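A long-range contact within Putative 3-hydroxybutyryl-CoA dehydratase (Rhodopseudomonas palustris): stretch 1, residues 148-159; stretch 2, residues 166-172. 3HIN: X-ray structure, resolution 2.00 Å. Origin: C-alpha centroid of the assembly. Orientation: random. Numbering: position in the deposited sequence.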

# COMPACT_ATOMS: atom_id res chain seq x y z
N ILE A 148 -4.23 2.93 20.18
CA ILE A 148 -4.32 1.96 19.10
C ILE A 148 -5.00 2.44 17.80
O ILE A 148 -5.92 3.26 17.84
CB ILE A 148 -4.95 0.65 19.55
CG1 ILE A 148 -6.42 0.82 19.89
CG2 ILE A 148 -4.11 -0.06 20.72
CD1 ILE A 148 -7.23 -0.40 19.43
N PHE A 149 -4.54 1.88 16.68
CA PHE A 149 -5.05 2.20 15.32
C PHE A 149 -6.27 1.30 15.03
O PHE A 149 -6.58 0.43 15.84
CB PHE A 149 -3.91 1.91 14.32
CG PHE A 149 -4.08 2.53 12.97
CD1 PHE A 149 -4.17 3.91 12.81
CD2 PHE A 149 -4.07 1.75 11.85
CE1 PHE A 149 -4.31 4.51 11.51
CE2 PHE A 149 -4.17 2.33 10.54
CZ PHE A 149 -4.31 3.71 10.40
N VAL A 150 -6.99 1.53 13.95
CA VAL A 150 -8.15 0.70 13.53
C VAL A 150 -7.62 -0.57 12.86
O VAL A 150 -6.55 -0.53 12.23
CB VAL A 150 -9.04 1.45 12.51
CG1 VAL A 150 -9.84 2.54 13.16
CG2 VAL A 150 -8.22 2.08 11.34
N GLY A 151 -8.32 -1.70 12.99
CA GLY A 151 -7.90 -2.96 12.39
C GLY A 151 -9.00 -3.65 11.66
O GLY A 151 -8.88 -4.85 11.38
N GLY A 152 -10.08 -2.91 11.35
CA GLY A 152 -11.28 -3.47 10.79
C GLY A 152 -11.65 -2.86 9.45
O GLY A 152 -12.85 -2.85 9.04
N GLY A 153 -10.66 -2.32 8.76
CA GLY A 153 -10.93 -1.81 7.42
C GLY A 153 -11.21 -0.31 7.42
O GLY A 153 -11.26 0.29 6.36
N GLY A 154 -11.35 0.29 8.60
CA GLY A 154 -11.73 1.71 8.69
C GLY A 154 -10.76 2.66 7.96
O GLY A 154 -11.17 3.68 7.39
N SER A 155 -9.45 2.36 7.99
CA SER A 155 -8.54 3.36 7.37
C SER A 155 -8.68 3.29 5.86
O SER A 155 -8.15 4.12 5.17
CB SER A 155 -7.08 3.11 7.74
OG SER A 155 -6.80 1.73 7.57
N VAL A 156 -9.37 2.28 5.36
CA VAL A 156 -9.56 2.12 3.86
C VAL A 156 -10.93 2.63 3.48
O VAL A 156 -11.08 3.38 2.53
CB VAL A 156 -9.41 0.64 3.43
CG1 VAL A 156 -9.95 0.39 1.98
CG2 VAL A 156 -7.96 0.25 3.60
N ARG A 157 -11.96 2.22 4.20
CA ARG A 157 -13.33 2.53 3.78
C ARG A 157 -13.73 3.91 4.20
O ARG A 157 -14.42 4.61 3.47
CB ARG A 157 -14.32 1.54 4.38
CG ARG A 157 -14.04 0.14 3.85
CD ARG A 157 -15.27 -0.78 4.20
NE ARG A 157 -14.97 -2.10 3.64
CZ ARG A 157 -14.30 -3.06 4.30
NH1 ARG A 157 -13.94 -2.92 5.60
NH2 ARG A 157 -14.06 -4.19 3.66
N LEU A 158 -13.34 4.31 5.39
CA LEU A 158 -13.87 5.59 5.89
C LEU A 158 -13.33 6.83 5.12
O LEU A 158 -14.11 7.71 4.73
CB LEU A 158 -13.62 5.75 7.37
CG LEU A 158 -14.24 7.03 7.97
CD1 LEU A 158 -15.74 7.09 7.84
CD2 LEU A 158 -13.93 7.18 9.53
N PRO A 159 -12.01 6.90 4.88
CA PRO A 159 -11.60 8.08 4.15
C PRO A 159 -12.31 8.18 2.83
O PRO A 159 -12.42 9.26 2.30
CB PRO A 159 -10.09 7.82 3.86
CG PRO A 159 -9.64 6.92 4.88
CD PRO A 159 -10.89 6.01 5.19
N ARG A 166 -10.76 14.55 7.89
CA ARG A 166 -11.75 14.41 8.97
C ARG A 166 -11.51 13.17 9.82
O ARG A 166 -11.76 13.19 11.02
CB ARG A 166 -13.22 14.46 8.47
CG ARG A 166 -13.60 15.80 7.82
CD ARG A 166 -15.06 16.25 8.07
NE ARG A 166 -15.17 17.70 7.87
CZ ARG A 166 -15.41 18.61 8.85
NH1 ARG A 166 -15.49 19.92 8.57
NH2 ARG A 166 -15.59 18.23 10.11
N MET A 167 -11.03 12.11 9.18
CA MET A 167 -10.67 10.88 9.88
C MET A 167 -9.49 11.09 10.82
O MET A 167 -9.52 10.65 11.99
CB MET A 167 -10.44 9.72 8.91
CG MET A 167 -10.13 8.38 9.73
SD MET A 167 -10.12 6.94 8.66
CE MET A 167 -9.99 5.64 9.87
N ALA A 168 -8.45 11.75 10.31
CA ALA A 168 -7.27 11.98 11.07
C ALA A 168 -7.64 12.80 12.33
O ALA A 168 -7.20 12.53 13.46
CB ALA A 168 -6.25 12.75 10.19
N ASP A 169 -8.47 13.83 12.13
CA ASP A 169 -8.91 14.63 13.28
C ASP A 169 -9.68 13.79 14.29
O ASP A 169 -9.40 13.89 15.48
CB ASP A 169 -9.69 15.86 12.78
CG ASP A 169 -10.49 16.54 13.84
OD1 ASP A 169 -9.96 16.79 14.95
OD2 ASP A 169 -11.66 16.89 13.52
N MET A 170 -10.62 12.97 13.83
CA MET A 170 -11.42 12.06 14.74
C MET A 170 -10.48 11.17 15.60
O MET A 170 -10.68 11.04 16.81
CB MET A 170 -12.32 11.10 13.92
CG MET A 170 -13.54 11.65 13.44
SD MET A 170 -14.36 10.59 12.35
CE MET A 170 -15.45 9.87 13.62
N MET A 171 -9.48 10.58 14.96
CA MET A 171 -8.50 9.71 15.64
C MET A 171 -7.59 10.47 16.58
O MET A 171 -7.33 10.01 17.70
CB MET A 171 -7.70 8.88 14.61
CG MET A 171 -8.61 8.11 13.67
SD MET A 171 -7.67 6.91 12.66
CE MET A 171 -7.42 5.79 14.06
N LEU A 172 -7.11 11.65 16.18
CA LEU A 172 -6.19 12.33 17.06
C LEU A 172 -6.84 12.97 18.29
O LEU A 172 -6.15 13.18 19.32
CB LEU A 172 -5.42 13.42 16.31
CG LEU A 172 -4.48 12.88 15.22
CD1 LEU A 172 -4.12 14.06 14.32
CD2 LEU A 172 -3.28 12.32 15.93

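Met 167 is the centre of this contact. Its side chain is fully extended, with chi1, chi2 and chi3 all t, and it reaches from its own helix to helix 154-159. There it sits as a knob among Gly 154, Ser 155, Leu 158 and Pro 159. The sulfur lies at the Leu 158 and Pro 159 side of this pocket: Met 167 SD is 3.7 Å from Pro 159 CD and 3.9 Å from Leu 158 CB. The terminal methyl lies at the Gly 154 and Ser 155 side. Met 167 CE is 3.7 Å from Ser 155 CA and 3.4 Å from Gly 154 O. Gly 154 has no side chain, and an ideal CB there would lie 4.0 Å from Met 167 CE. The same methyl also meets the loop before the helix, with Met 167 CE 4.2 Å from Val 150 CG2.

One turn further along the second helix, Met 171 continues the apolar surface. Its CB points toward the first stretch, and chi3 is p, so the side chain bends at its end. Met 171 CE lies 4.2 Å from Val 150 CG1 and 4.0 Å from Phe 149 CD1. Val 150 therefore touches both methionine methyls. The approach to the Phe 149 ring is oblique. Met 171 SD is 5.2 Å from the ring centroid, in a sulfur-aromatic contact. Met 170 adds a looser contact, with its SD 4.4 Å from Leu 158 CD2. The apolar pairings are van der Waals packing, to which the flexible, polarizable methionine side chains are well suited.

The helix axes stay well apart, but the backbones come nearer at Pro 159 and Met 167. The two axes approach no closer than 10.7 Å and run at 129°, between perpendicular and antiparallel. Long side chains span the gap. The CA atoms of Pro 159 and Met 167 are 6.4 Å apart, whereas those of Phe 149 and Met 171 are 8.3 Å apart.

No hydrogen bond crosses between the stretches. The backbone hydrogen bonds within the two stretches run along each helix. Pro 159 N makes none to the turn before, and the helix is kinked there. Gly 153 is at the N-cap position. Val 156 N donates to Gly 153 O at 2.9 Å. Arg 157 N donates to Gly 153 O at 3.0 Å. Gly 154 O accepts from Leu 158 N at 3.0 Å, so the carbonyl beside the Met 167 methyl is already bonded. In the second helix, Met 167 O accepts from Met 171 N at 3.0 Å.

Polar side chains play little part in the contact. Ser 155 contributes its CB, 4.4 Å from Met 167 CE. Arg 157, Arg 166 and Asp 169 make no contact across the stretches, and their side chains find hydrogen bonds elsewhere in the structure.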